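Aluminum resistance protein (Clostridium novyi, PDB 3I16) probably acts as a pyridoxal-5'-phosphate-dependent carbon-sulfur lyase of the methionine gamma-lyase family, possibly with a role in aluminium resistance. Local coordinates at residues E55-A60 and D79-R84; I250-G255 and V287-Q292; P298-E303 and G407-D412; S356-F361 and G381-G386. All coordinates share one frame; numbering follows the deposited sequence.

Contact 1: residues E55-A60 and D79-R84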
loop_
_atom_site.group_PDB
_atom_site.type_symbol
_atom_site.label_atom_id
_atom_site.label_comp_id
_atom_site.label_asym_id
_atom_site.label_seq_id
_atom_site.Cartn_x
_atom_site.Cartn_y
_atom_site.Cartn_z
ATOM N N GLU B 55 -13.350 18.572 -13.036
ATOM C CA GLU B 55 -12.225 18.701 -12.121
ATOM C C GLU B 55 -10.886 18.354 -12.753
ATOM O O GLU B 55 -9.859 18.366 -12.069
ATOM C CB GLU B 55 -12.461 17.843 -10.861
ATOM C CG GLU B 55 -13.526 18.408 -9.985
ATOM C CD GLU B 55 -13.209 19.822 -9.521
ATOM O OE1 GLU B 55 -12.019 20.128 -9.249
ATOM O OE2 GLU B 55 -14.167 20.614 -9.410
ATOM N N ARG B 56 -10.886 18.024 -14.041
ATOM C CA ARG B 56 -9.653 17.729 -14.765
ATOM C C ARG B 56 -8.775 16.668 -14.078
ATOM O O ARG B 56 -7.557 16.821 -13.939
ATOM C CB ARG B 56 -8.907 19.039 -15.017
ATOM C CG ARG B 56 -9.728 20.019 -15.879
ATOM C CD ARG B 56 -9.106 21.419 -15.921
ATOM N NE ARG B 56 -7.829 21.437 -16.623
ATOM C CZ ARG B 56 -7.684 21.512 -17.951
ATOM N NH1 ARG B 56 -8.734 21.568 -18.765
ATOM N NH2 ARG B 56 -6.465 21.510 -18.474
ATOM N N ILE B 57 -9.420 15.578 -13.673
ATOM C CA ILE B 57 -8.727 14.502 -13.002
ATOM C C ILE B 57 -7.705 13.879 -13.972
ATOM O O ILE B 57 -8.019 13.607 -15.122
ATOM C CB ILE B 57 -9.734 13.441 -12.444
ATOM C CG1 ILE B 57 -10.690 14.077 -11.422
ATOM C CG2 ILE B 57 -9.014 12.238 -11.801
ATOM C CD1 ILE B 57 -10.014 14.741 -10.224
ATOM N N SER B 58 -6.480 13.705 -13.483
ATOM C CA SER B 58 -5.375 13.113 -14.211
ATOM C C SER B 58 -4.688 12.071 -13.327
ATOM O O SER B 58 -5.023 11.916 -12.147
ATOM C CB SER B 58 -4.354 14.186 -14.540
ATOM O OG SER B 58 -3.719 14.631 -13.352
ATOM N N GLU B 59 -3.687 11.391 -13.882
ATOM C CA GLU B 59 -2.925 10.405 -13.112
ATOM C C GLU B 59 -2.197 11.056 -11.945
ATOM O O GLU B 59 -1.959 10.396 -10.942
ATOM C CB GLU B 59 -1.982 9.596 -14.008
ATOM C CG GLU B 59 -2.783 8.740 -15.014
ATOM C CD GLU B 59 -1.932 7.909 -15.974
ATOM O OE1 GLU B 59 -0.747 8.260 -16.224
ATOM O OE2 GLU B 59 -2.485 6.908 -16.501
ATOM N N ALA B 60 -1.910 12.358 -12.044
ATOM C CA ALA B 60 -1.266 13.121 -10.961
ATOM C C ALA B 60 -2.108 13.169 -9.677
ATOM O O ALA B 60 -1.576 13.449 -8.590
ATOM C CB ALA B 60 -0.966 14.535 -11.417
ATOM N N ASP B 79 -12.817 15.517 -3.098
ATOM C CA ASP B 79 -13.880 16.251 -2.428
ATOM C C ASP B 79 -14.657 17.101 -3.449
ATOM O O ASP B 79 -15.901 17.130 -3.431
ATOM C CB ASP B 79 -13.342 17.147 -1.323
ATOM C CG ASP B 79 -12.819 16.371 -0.120
ATOM O OD1 ASP B 79 -13.059 15.149 0.015
ATOM O OD2 ASP B 79 -12.118 16.997 0.697
ATOM N N ALA B 80 -13.921 17.734 -4.358
ATOM C CA ALA B 80 -14.509 18.571 -5.400
ATOM C C ALA B 80 -15.339 17.758 -6.365
ATOM O O ALA B 80 -16.414 18.198 -6.786
ATOM C CB ALA B 80 -13.400 19.363 -6.157
ATOM N N VAL B 81 -14.841 16.580 -6.744
ATOM C CA VAL B 81 -15.619 15.689 -7.620
ATOM C C VAL B 81 -16.930 15.271 -6.936
ATOM O O VAL B 81 -17.988 15.284 -7.570
ATOM C CB VAL B 81 -14.815 14.439 -8.051
ATOM C CG1 VAL B 81 -15.710 13.418 -8.741
ATOM C CG2 VAL B 81 -13.655 14.844 -8.966
ATOM N N TYR B 82 -16.854 14.897 -5.654
ATOM C CA TYR B 82 -18.051 14.492 -4.898
ATOM C C TYR B 82 -19.082 15.631 -4.844
ATOM O O TYR B 82 -20.286 15.408 -5.020
ATOM C CB TYR B 82 -17.700 14.047 -3.464
ATOM C CG TYR B 82 -17.598 12.556 -3.234
ATOM C CD1 TYR B 82 -16.615 11.795 -3.843
ATOM C CD2 TYR B 82 -18.467 11.911 -2.353
ATOM C CE1 TYR B 82 -16.542 10.421 -3.633
ATOM C CE2 TYR B 82 -18.391 10.529 -2.120
ATOM C CZ TYR B 82 -17.419 9.799 -2.752
ATOM O OH TYR B 82 -17.315 8.447 -2.516
ATOM N N ALA B 83 -18.591 16.835 -4.587
ATOM C CA ALA B 83 -19.414 18.043 -4.499
ATOM C C ALA B 83 -20.154 18.336 -5.809
ATOM O O ALA B 83 -21.350 18.674 -5.785
ATOM C CB ALA B 83 -18.570 19.232 -4.036
ATOM N N ARG B 84 -19.472 18.132 -6.943
ATOM C CA ARG B 84 -20.125 18.251 -8.239
ATOM C C ARG B 84 -21.176 17.165 -8.453
ATOM O O ARG B 84 -22.255 17.464 -8.961
ATOM C CB ARG B 84 -19.118 18.209 -9.382
ATOM C CG ARG B 84 -18.316 19.480 -9.502
ATOM C CD ARG B 84 -17.258 19.347 -10.557
ATOM N NE ARG B 84 -16.450 20.559 -10.608
ATOM C CZ ARG B 84 -16.785 21.655 -11.278
ATOM N NH1 ARG B 84 -17.914 21.716 -11.989
ATOM N NH2 ARG B 84 -15.972 22.700 -11.252
#
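A80 is the first residue of 79-84 to meet the other segment: its methyl packs against the carboxylate of E55, with A80 CB 3.4 Å from E55 CD. One residue on, V81 offers a single branch, CG2, which lies anti to its own carbonyl carbon and does all the touching. V81 CG2 rests 3.7 Å from E55 CG, the two side chains sliding past each other in opposite directions, and it also reaches I57, at 3.9 Å from I57 CD1. The polar end comes a turn after A80, at R84. Its chain is extended from CG to NE and brings the guanidinium edge to the glutamate, whose own chain is bent at chi2 (-59°). R84 NE gives E55 OE2 a nearly straight bond, 2.6 Å long with a 176° angle at the hydrogen; the oxygen lies in the guanidinium plane and is approached on its anti side. R84 NH2 adds a weak bond to the same OE2, at 3.3 Å. With the two planes 43° apart, this salt bridge grips one carboxylate oxygen rather than pairing edge to edge.

R56, just past E55, has positive phi and ends helix 17-54 in a Schellman motif, so the bridge ties that C-terminal end to the side of helix 73-86. Beyond the turn, R56 makes a cation-pi contact with F361 of the second subunit. V81 packs further on A51 and F52 of helix 17-54 and on L294 of helix 287-318, while Y82 and A83 turn to strand 90-94.

Contact 2: residues I250-G255 and V287-Q292. With EDO (1,2-ethanediol), chain M; EDO (1,2-ethanediol), chain H.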
loop_
_atom_site.group_PDB
_atom_site.type_symbol
_atom_site.label_atom_id
_atom_site.label_comp_id
_atom_site.label_asym_id
_atom_site.label_seq_id
_atom_site.Cartn_x
_atom_site.Cartn_y
_atom_site.Cartn_z
ATOM N N ILE B 250 -15.096 -1.141 -4.253
ATOM C CA ILE B 250 -13.626 -1.136 -4.195
ATOM C C ILE B 250 -12.972 -0.153 -3.197
ATOM O O ILE B 250 -11.846 -0.370 -2.785
ATOM C CB ILE B 250 -13.003 -1.043 -5.606
ATOM C CG1 ILE B 250 -13.272 0.292 -6.257
ATOM C CG2 ILE B 250 -13.556 -2.181 -6.527
ATOM C CD1 ILE B 250 -12.679 0.378 -7.639
ATOM N N ALA B 251 -13.663 0.900 -2.792
ATOM C CA ALA B 251 -13.145 1.767 -1.727
ATOM C C ALA B 251 -12.921 0.838 -0.508
ATOM O O ALA B 251 -13.797 0.053 -0.161
ATOM C CB ALA B 251 -14.162 2.871 -1.393
ATOM N N PRO B 252 -11.744 0.876 0.099
ATOM C CA PRO B 252 -11.476 -0.059 1.189
ATOM C C PRO B 252 -12.042 0.313 2.574
ATOM O O PRO B 252 -12.151 -0.576 3.425
ATOM C CB PRO B 252 -9.951 -0.113 1.217
ATOM C CG PRO B 252 -9.525 1.198 0.742
ATOM C CD PRO B 252 -10.522 1.582 -0.313
ATOM N N THR B 253 -12.385 1.588 2.793
ATOM C CA THR B 253 -12.983 2.051 4.039
ATOM C C THR B 253 -13.350 3.525 3.854
ATOM O O THR B 253 -13.242 4.050 2.751
ATOM C CB THR B 253 -12.027 1.852 5.265
ATOM O OG1 THR B 253 -12.716 2.161 6.489
ATOM C CG2 THR B 253 -10.792 2.689 5.098
ATOM N N GLY B 254 -13.850 4.175 4.903
ATOM C CA GLY B 254 -14.110 5.604 4.839
ATOM C C GLY B 254 -15.550 6.035 4.791
ATOM O O GLY B 254 -16.468 5.218 4.817
ATOM N N GLY B 255 -15.726 7.349 4.707
ATOM C CA GLY B 255 -17.033 7.958 4.621
ATOM C C GLY B 255 -17.016 9.254 3.845
ATOM O O GLY B 255 -15.956 9.800 3.501
ATOM N N VAL B 287 -6.406 6.572 -2.391
ATOM C CA VAL B 287 -7.214 7.558 -3.095
ATOM C C VAL B 287 -7.605 7.079 -4.491
ATOM O O VAL B 287 -8.761 7.274 -4.918
ATOM C CB VAL B 287 -6.534 8.949 -3.145
ATOM C CG1 VAL B 287 -5.450 8.979 -4.192
ATOM C CG2 VAL B 287 -7.569 10.017 -3.429
ATOM N N ARG B 288 -6.709 6.393 -5.194
ATOM C CA ARG B 288 -7.097 5.925 -6.530
ATOM C C ARG B 288 -8.327 4.997 -6.476
ATOM O O ARG B 288 -9.199 5.085 -7.324
ATOM C CB ARG B 288 -5.961 5.241 -7.272
ATOM C CG ARG B 288 -6.321 4.928 -8.712
ATOM C CD ARG B 288 -5.209 4.242 -9.481
ATOM N NE ARG B 288 -5.035 2.865 -9.033
ATOM C CZ ARG B 288 -3.934 2.336 -8.488
ATOM N NH1 ARG B 288 -2.797 3.025 -8.359
ATOM N NH2 ARG B 288 -3.962 1.058 -8.118
ATOM N N SER B 289 -8.389 4.117 -5.489
ATOM C CA SER B 289 -9.509 3.183 -5.371
ATOM C C SER B 289 -10.799 3.918 -5.019
ATOM O O SER B 289 -11.913 3.432 -5.328
ATOM C CB SER B 289 -9.203 2.089 -4.331
ATOM O OG SER B 289 -9.168 2.643 -3.027
HETATM N N MSE B 290 -10.674 5.071 -4.358
HETATM C CA MSE B 290 -11.866 5.866 -4.030
HETATM C C MSE B 290 -12.423 6.549 -5.266
HETATM O O MSE B 290 -13.647 6.580 -5.457
HETATM C CB MSE B 290 -11.598 6.868 -2.929
HETATM C CG MSE B 290 -11.630 6.231 -1.569
HETATM SE SE MSE B 290 -11.278 7.546 -0.234
HETATM C CE MSE B 290 -9.329 7.437 -0.197
ATOM N N TYR B 291 -11.540 7.078 -6.108
ATOM C CA TYR B 291 -11.961 7.674 -7.383
ATOM C C TYR B 291 -12.579 6.579 -8.273
ATOM O O TYR B 291 -13.700 6.720 -8.823
ATOM C CB TYR B 291 -10.779 8.260 -8.164
ATOM C CG TYR B 291 -10.280 9.643 -7.760
ATOM C CD1 TYR B 291 -10.973 10.784 -8.148
ATOM C CD2 TYR B 291 -9.082 9.818 -7.071
ATOM C CE1 TYR B 291 -10.519 12.049 -7.826
ATOM C CE2 TYR B 291 -8.623 11.092 -6.726
ATOM C CZ TYR B 291 -9.355 12.207 -7.117
ATOM O OH TYR B 291 -8.928 13.495 -6.825
ATOM N N GLN B 292 -11.843 5.481 -8.417
ATOM C CA GLN B 292 -12.308 4.406 -9.287
ATOM C C GLN B 292 -13.650 3.815 -8.826
ATOM O O GLN B 292 -14.518 3.517 -9.649
ATOM C CB GLN B 292 -11.252 3.319 -9.457
ATOM C CG GLN B 292 -11.557 2.445 -10.668
ATOM C CD GLN B 292 -10.502 1.436 -10.998
ATOM O OE1 GLN B 292 -9.496 1.307 -10.301
ATOM N NE2 GLN B 292 -10.723 0.700 -12.095
HETATM C C1 EDO M . -7.672 -0.817 -8.035
HETATM O O1 EDO M . -6.290 -0.869 -8.446
HETATM C C2 EDO M . -8.074 0.559 -7.518
HETATM O O2 EDO M . -7.756 1.569 -8.480
HETATM C C1 EDO H . -8.905 -3.808 -4.346
HETATM O O1 EDO H . -9.668 -4.796 -3.633
HETATM C C2 EDO H . -9.564 -2.448 -4.294
HETATM O O2 EDO H . -9.602 -1.985 -2.945
#
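I250 leads the apolar contact and crosses Q292 at about a right angle. I250 CG1 takes the crowded position between its backbone N and carbonyl carbon (chi1 67°); from there the extended chain sends I250 CD1 across to 3.7 Å from Q292 CB. I250 CG1 itself lies 3.5 Å from the carbonyl oxygen S289 O. In one of the two conformers of selenomethionine M290, A251 CB is a looser 4.2 Å from M290 CG. P252 CD comes within 3.2 Å of S289 OG, a hydroxyl bonded to V286 O in the residues just before.

No hydrogen bond runs between the segments; each binds its own ethanediol, probably from the crystallisation liquor. One is held by R288, with R288 NH2 3.0 Å from its O1 and NE bonded to O2, and that O2 donates in turn to Q292 OE1. The other donates from its O2 to I250 O, at 2.8 Å. Both also bond to the second subunit, where G249 O takes a bond from Q292 NE2.

The contact sets the loop between strands 237-241 and 255-259 against the first turns of helix 287-318, whose M290 and Y291 also pack on helix 73-86.

Contact 3: residues P298-E303 and G407-D412. With EDO (1,2-ethanediol), chain L.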
loop_
_atom_site.group_PDB
_atom_site.type_symbol
_atom_site.label_atom_id
_atom_site.label_comp_id
_atom_site.label_asym_id
_atom_site.label_seq_id
_atom_site.Cartn_x
_atom_site.Cartn_y
_atom_site.Cartn_z
ATOM N N PRO B 298 -22.410 4.068 -9.960
ATOM C CA PRO B 298 -23.726 4.068 -10.592
ATOM C C PRO B 298 -24.125 2.679 -11.123
ATOM O O PRO B 298 -25.275 2.271 -10.974
ATOM C CB PRO B 298 -23.546 5.071 -11.737
ATOM C CG PRO B 298 -22.537 6.055 -11.178
ATOM C CD PRO B 298 -21.601 5.248 -10.350
ATOM N N HIS B 299 -23.157 1.971 -11.707
ATOM C CA HIS B 299 -23.340 0.632 -12.244
ATOM C C HIS B 299 -23.495 -0.432 -11.156
ATOM O O HIS B 299 -24.497 -1.162 -11.123
ATOM C CB HIS B 299 -22.148 0.280 -13.162
ATOM C CG HIS B 299 -22.270 -1.057 -13.822
ATOM N ND1 HIS B 299 -22.857 -1.231 -15.055
ATOM C CD2 HIS B 299 -21.895 -2.290 -13.402
ATOM C CE1 HIS B 299 -22.829 -2.513 -15.369
ATOM N NE2 HIS B 299 -22.247 -3.178 -14.384
ATOM N N ILE B 300 -22.518 -0.514 -10.260
ATOM C CA ILE B 300 -22.513 -1.545 -9.207
ATOM C C ILE B 300 -23.747 -1.371 -8.336
ATOM O O ILE B 300 -24.305 -2.349 -7.879
ATOM C CB ILE B 300 -21.213 -1.519 -8.331
ATOM C CG1 ILE B 300 -19.934 -1.771 -9.157
ATOM C CG2 ILE B 300 -21.270 -2.555 -7.187
ATOM C CD1 ILE B 300 -19.803 -3.139 -9.762
ATOM N N SER B 301 -24.116 -0.123 -8.038
ATOM C CA SER B 301 -25.337 0.150 -7.239
ATOM C C SER B 301 -26.570 -0.529 -7.872
ATOM O O SER B 301 -27.375 -1.125 -7.170
ATOM C CB SER B 301 -25.588 1.665 -7.085
ATOM O OG SER B 301 -24.591 2.294 -6.274
HETATM N N MSE B 302 -26.695 -0.458 -9.198
HETATM C CA MSE B 302 -27.822 -1.107 -9.870
HETATM C C MSE B 302 -27.712 -2.646 -9.982
HETATM O O MSE B 302 -28.744 -3.344 -10.104
HETATM C CB MSE B 302 -28.058 -0.461 -11.217
HETATM C CG MSE B 302 -28.526 0.975 -11.103
HETATM SE SE MSE B 302 -30.144 1.098 -9.951
HETATM C CE MSE B 302 -30.724 2.839 -10.574
ATOM N N GLU B 303 -26.495 -3.175 -9.986
ATOM C CA GLU B 303 -26.313 -4.619 -9.948
ATOM C C GLU B 303 -26.918 -5.124 -8.640
ATOM O O GLU B 303 -27.653 -6.100 -8.632
ATOM C CB GLU B 303 -24.826 -5.002 -10.014
ATOM C CG GLU B 303 -24.136 -4.699 -11.326
ATOM C CD GLU B 303 -24.767 -5.432 -12.515
ATOM O OE1 GLU B 303 -24.996 -6.661 -12.436
ATOM O OE2 GLU B 303 -25.000 -4.776 -13.539
ATOM N N GLY B 407 -26.684 -5.960 -1.572
ATOM C CA GLY B 407 -25.395 -6.086 -2.196
ATOM C C GLY B 407 -25.364 -7.085 -3.314
ATOM O O GLY B 407 -26.316 -7.816 -3.537
ATOM N N GLY B 408 -24.225 -7.099 -4.001
ATOM C CA GLY B 408 -23.999 -7.951 -5.151
ATOM C C GLY B 408 -23.158 -7.159 -6.120
ATOM O O GLY B 408 -23.678 -6.286 -6.819
ATOM N N LEU B 409 -21.862 -7.463 -6.173
ATOM C CA LEU B 409 -20.948 -6.743 -7.073
ATOM C C LEU B 409 -21.387 -6.895 -8.513
ATOM O O LEU B 409 -21.185 -5.976 -9.330
ATOM C CB LEU B 409 -19.505 -7.193 -6.883
ATOM C CG LEU B 409 -18.868 -6.943 -5.520
ATOM C CD1 LEU B 409 -17.502 -7.561 -5.487
ATOM C CD2 LEU B 409 -18.809 -5.447 -5.222
ATOM N N THR B 410 -21.968 -8.062 -8.813
ATOM C CA THR B 410 -22.623 -8.343 -10.087
ATOM C C THR B 410 -23.998 -8.968 -9.793
ATOM O O THR B 410 -24.195 -9.636 -8.770
ATOM C CB THR B 410 -21.820 -9.302 -10.970
ATOM O OG1 THR B 410 -21.866 -10.630 -10.423
ATOM C CG2 THR B 410 -20.363 -8.831 -11.111
ATOM N N PHE B 411 -24.954 -8.737 -10.680
ATOM C CA PHE B 411 -26.289 -9.315 -10.528
ATOM C C PHE B 411 -26.227 -10.863 -10.583
ATOM O O PHE B 411 -26.960 -11.565 -9.865
ATOM C CB PHE B 411 -27.221 -8.761 -11.608
ATOM C CG PHE B 411 -28.531 -9.466 -11.681
ATOM C CD1 PHE B 411 -29.430 -9.357 -10.649
ATOM C CD2 PHE B 411 -28.857 -10.251 -12.781
ATOM C CE1 PHE B 411 -30.636 -10.007 -10.699
ATOM C CE2 PHE B 411 -30.070 -10.921 -12.840
ATOM C CZ PHE B 411 -30.960 -10.801 -11.811
ATOM N N ASP B 412 -25.353 -11.383 -11.439
ATOM C CA ASP B 412 -25.111 -12.816 -11.506
ATOM C C ASP B 412 -24.677 -13.375 -10.163
ATOM O O ASP B 412 -25.159 -14.445 -9.770
ATOM C CB ASP B 412 -24.052 -13.173 -12.542
ATOM C CG ASP B 412 -24.541 -13.005 -13.974
ATOM O OD1 ASP B 412 -25.663 -13.445 -14.288
ATOM O OD2 ASP B 412 -23.758 -12.481 -14.809
HETATM C C1 EDO L . -27.115 -7.453 -14.951
HETATM O O1 EDO L . -25.756 -7.708 -14.573
HETATM C C2 EDO L . -27.212 -6.271 -15.906
HETATM O O2 EDO L . -27.023 -5.003 -15.250
#
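F411 opens helix 411-425, and its backbone N is held by a carboxylate from the middle of helix 287-318: F411 N donates to E303 OE1 at 2.7 Å, with an angle of 152°. The oxygen uses its anti lone pair, away from OE2. T410, the N-cap, closes the same helix end from within by bonding H413 N through OG1, which also pairs with Q45 OE1 of the second subunit. The carboxylate of E303, probably charged, would be stabilised by the N-terminal end of helix 411-425.

The bend of E303 at chi2 (-60°) brings OE1 to F411 N; E303 CB, set by the backbone, lies 3.6 Å from G408 O. G407 and G408, both at positive phi, shape the turn before the helix. An ethanediol, probably from the crystallisation liquor, also meets the carboxylate and K306, its O2 donating to E303 OE2 at 2.7 Å.

One turn earlier, I300 packs on the same loop. The side chains meet loosely, I300 CG2 lying 4.3 Å from L409 CD2, but the end of the isoleucine comes closer to the backbone. I300 CD1 lies 3.2 Å from L409 O, a buried carbonyl oxygen with no hydrogen-bonding partner in the model.

Contact 4: residues S356-F361 and G381-G386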
loop_
_atom_site.group_PDB
_atom_site.type_symbol
_atom_site.label_atom_id
_atom_site.label_comp_id
_atom_site.label_asym_id
_atom_site.label_seq_id
_atom_site.Cartn_x
_atom_site.Cartn_y
_atom_site.Cartn_z
ATOM N N SER B 356 -20.889 -16.858 -1.034
ATOM C CA SER B 356 -19.915 -15.770 -1.169
ATOM C C SER B 356 -18.526 -16.250 -1.604
ATOM O O SER B 356 -18.177 -17.426 -1.392
ATOM C CB SER B 356 -19.839 -14.995 0.138
ATOM O OG SER B 356 -21.114 -14.433 0.414
ATOM N N PRO B 357 -17.742 -15.353 -2.239
ATOM C CA PRO B 357 -16.420 -15.741 -2.699
ATOM C C PRO B 357 -15.395 -15.861 -1.586
ATOM O O PRO B 357 -14.528 -16.738 -1.643
ATOM C CB PRO B 357 -16.021 -14.609 -3.641
ATOM C CG PRO B 357 -16.810 -13.453 -3.238
ATOM C CD PRO B 357 -18.127 -14.023 -2.754
ATOM N N ILE B 358 -15.507 -15.005 -0.578
ATOM C CA ILE B 358 -14.557 -14.975 0.529
ATOM C C ILE B 358 -15.197 -15.554 1.800
ATOM O O ILE B 358 -16.345 -15.270 2.100
ATOM C CB ILE B 358 -14.047 -13.534 0.803
ATOM C CG1 ILE B 358 -13.638 -12.841 -0.500
ATOM C CG2 ILE B 358 -12.879 -13.572 1.797
ATOM C CD1 ILE B 358 -12.664 -13.619 -1.359
ATOM N N ASP B 359 -14.459 -16.375 2.531
ATOM C CA ASP B 359 -14.965 -16.984 3.766
ATOM C C ASP B 359 -16.276 -17.752 3.599
ATOM O O ASP B 359 -17.098 -17.793 4.519
ATOM C CB ASP B 359 -15.098 -15.904 4.859
ATOM C CG ASP B 359 -13.753 -15.375 5.297
ATOM O OD1 ASP B 359 -12.860 -16.209 5.518
ATOM O OD2 ASP B 359 -13.595 -14.155 5.442
ATOM N N SER B 360 -16.436 -18.416 2.448
ATOM C CA SER B 360 -17.641 -19.201 2.161
ATOM C C SER B 360 -17.860 -20.358 3.112
ATOM O O SER B 360 -18.967 -20.846 3.232
ATOM C CB SER B 360 -17.582 -19.771 0.750
ATOM O OG SER B 360 -16.429 -20.579 0.570
ATOM N N PHE B 361 -16.800 -20.788 3.779
ATOM C CA PHE B 361 -16.820 -21.950 4.674
ATOM C C PHE B 361 -17.050 -21.579 6.148
ATOM O O PHE B 361 -17.204 -22.454 6.988
ATOM C CB PHE B 361 -15.486 -22.696 4.550
ATOM C CG PHE B 361 -14.298 -21.819 4.814
ATOM C CD1 PHE B 361 -13.803 -21.673 6.100
ATOM C CD2 PHE B 361 -13.701 -21.097 3.773
ATOM C CE1 PHE B 361 -12.723 -20.840 6.355
ATOM C CE2 PHE B 361 -12.635 -20.251 4.014
ATOM C CZ PHE B 361 -12.133 -20.126 5.310
ATOM N N GLY B 381 -19.310 -12.608 3.392
ATOM C CA GLY B 381 -18.120 -13.169 2.745
ATOM C C GLY B 381 -17.602 -12.214 1.689
ATOM O O GLY B 381 -17.814 -12.433 0.493
ATOM N N ALA B 382 -16.839 -11.221 2.131
ATOM C CA ALA B 382 -16.475 -10.088 1.287
ATOM C C ALA B 382 -14.980 -9.785 1.108
ATOM O O ALA B 382 -14.155 -10.121 1.948
ATOM C CB ALA B 382 -17.179 -8.855 1.860
ATOM N N PHE B 383 -14.655 -9.130 -0.005
ATOM C CA PHE B 383 -13.301 -8.648 -0.258
ATOM C C PHE B 383 -12.962 -7.518 0.739
ATOM O O PHE B 383 -11.857 -7.457 1.235
ATOM C CB PHE B 383 -13.165 -8.173 -1.706
ATOM C CG PHE B 383 -13.285 -9.281 -2.703
ATOM C CD1 PHE B 383 -12.183 -10.060 -3.020
ATOM C CD2 PHE B 383 -14.498 -9.570 -3.307
ATOM C CE1 PHE B 383 -12.285 -11.100 -3.924
ATOM C CE2 PHE B 383 -14.606 -10.627 -4.214
ATOM C CZ PHE B 383 -13.499 -11.379 -4.527
ATOM N N ILE B 384 -13.943 -6.656 1.025
ATOM C CA ILE B 384 -13.804 -5.547 1.943
ATOM C C ILE B 384 -14.682 -5.885 3.154
ATOM O O ILE B 384 -15.906 -6.043 3.021
ATOM C CB ILE B 384 -14.204 -4.223 1.285
ATOM C CG1 ILE B 384 -13.301 -3.910 0.073
ATOM C CG2 ILE B 384 -14.203 -3.084 2.316
ATOM C CD1 ILE B 384 -11.770 -3.710 0.363
ATOM N N GLN B 385 -14.051 -6.005 4.325
ATOM C CA GLN B 385 -14.734 -6.497 5.537
ATOM C C GLN B 385 -15.942 -5.658 5.943
ATOM O O GLN B 385 -15.828 -4.471 6.214
ATOM C CB GLN B 385 -13.776 -6.586 6.708
ATOM C CG GLN B 385 -14.358 -7.360 7.914
ATOM C CD GLN B 385 -13.680 -6.980 9.225
ATOM O OE1 GLN B 385 -13.689 -5.821 9.618
ATOM N NE2 GLN B 385 -13.119 -7.951 9.908
ATOM N N GLY B 386 -17.103 -6.300 5.985
ATOM C CA GLY B 386 -18.337 -5.610 6.347
ATOM C C GLY B 386 -19.016 -4.824 5.231
ATOM O O GLY B 386 -20.027 -4.168 5.474
HETATM O O HOH W 1 -20.125 -11.573 -0.929
HETATM O O HOH W 2 -22.083 -12.603 2.143
#
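I358 stands over the ring of F383, and this apolar side is closely packed. I358 CG1 sits 4.0 Å from the ring centroid, only 9° off the ring normal, a CH-pi contact over the face, while I358 CD1 comes down near the rim, 3.6 Å from F383 CE1. With CG1 anti to the carbonyl carbon (chi1 -47°), that branch is turned over the ring. Nearer the backbone, I358 CB is 3.6 Å from A382 O. P357 approaches the same ring obliquely, P357 CG meeting F383 CE2 at 3.7 Å, so two apolar neighbours in sequence hold the phenyl group.

Both segments are loops of the C-terminal part of the chain, one leading from helix 342-354 into strand 366-367, the other joining strands 376-379 and 392-396; the contact packs these two loops, which adjoin strands of the six-stranded antiparallel sheet, against each other. F383 N and I384 N are bonded to the carboxylate of E390.

At the S356 end the fit passes to water. S356 CB still packs close, 3.3 Å from G381 O, and G381 brings no side chain of its own, but the polar atoms meet through solvent. One water donates to S356 OG and accepts from G381 N at 3.0 Å; another donates to G381 O at 2.8 Å and takes only a weak bond from S356 OG, whose stronger partner in the protein is I352 O.

Helix 287-318 runs through the set: contacts 2 and 3 both use it, their centres about 17 Å apart, and Y291 reaches back to contact 1, where Y291 CE1 lies 3.6 Å from I57 CD1. Contact 4 falls within the chain stretch that contact 3 spans, and joins it through L409 CD1 and F383 CD2, 4.2 Å apart. I384 packs on the backbone of A251 and P252, so contacts 2 and 4 touch too; contacts 1 and 4 stay about 13 Å apart at their nearest atoms. None lines the cofactor pocket: bound pyridoxal phosphate is about 12 Å from the side chain of A251 and 13 Å from that of A382. All four touch the second subunit.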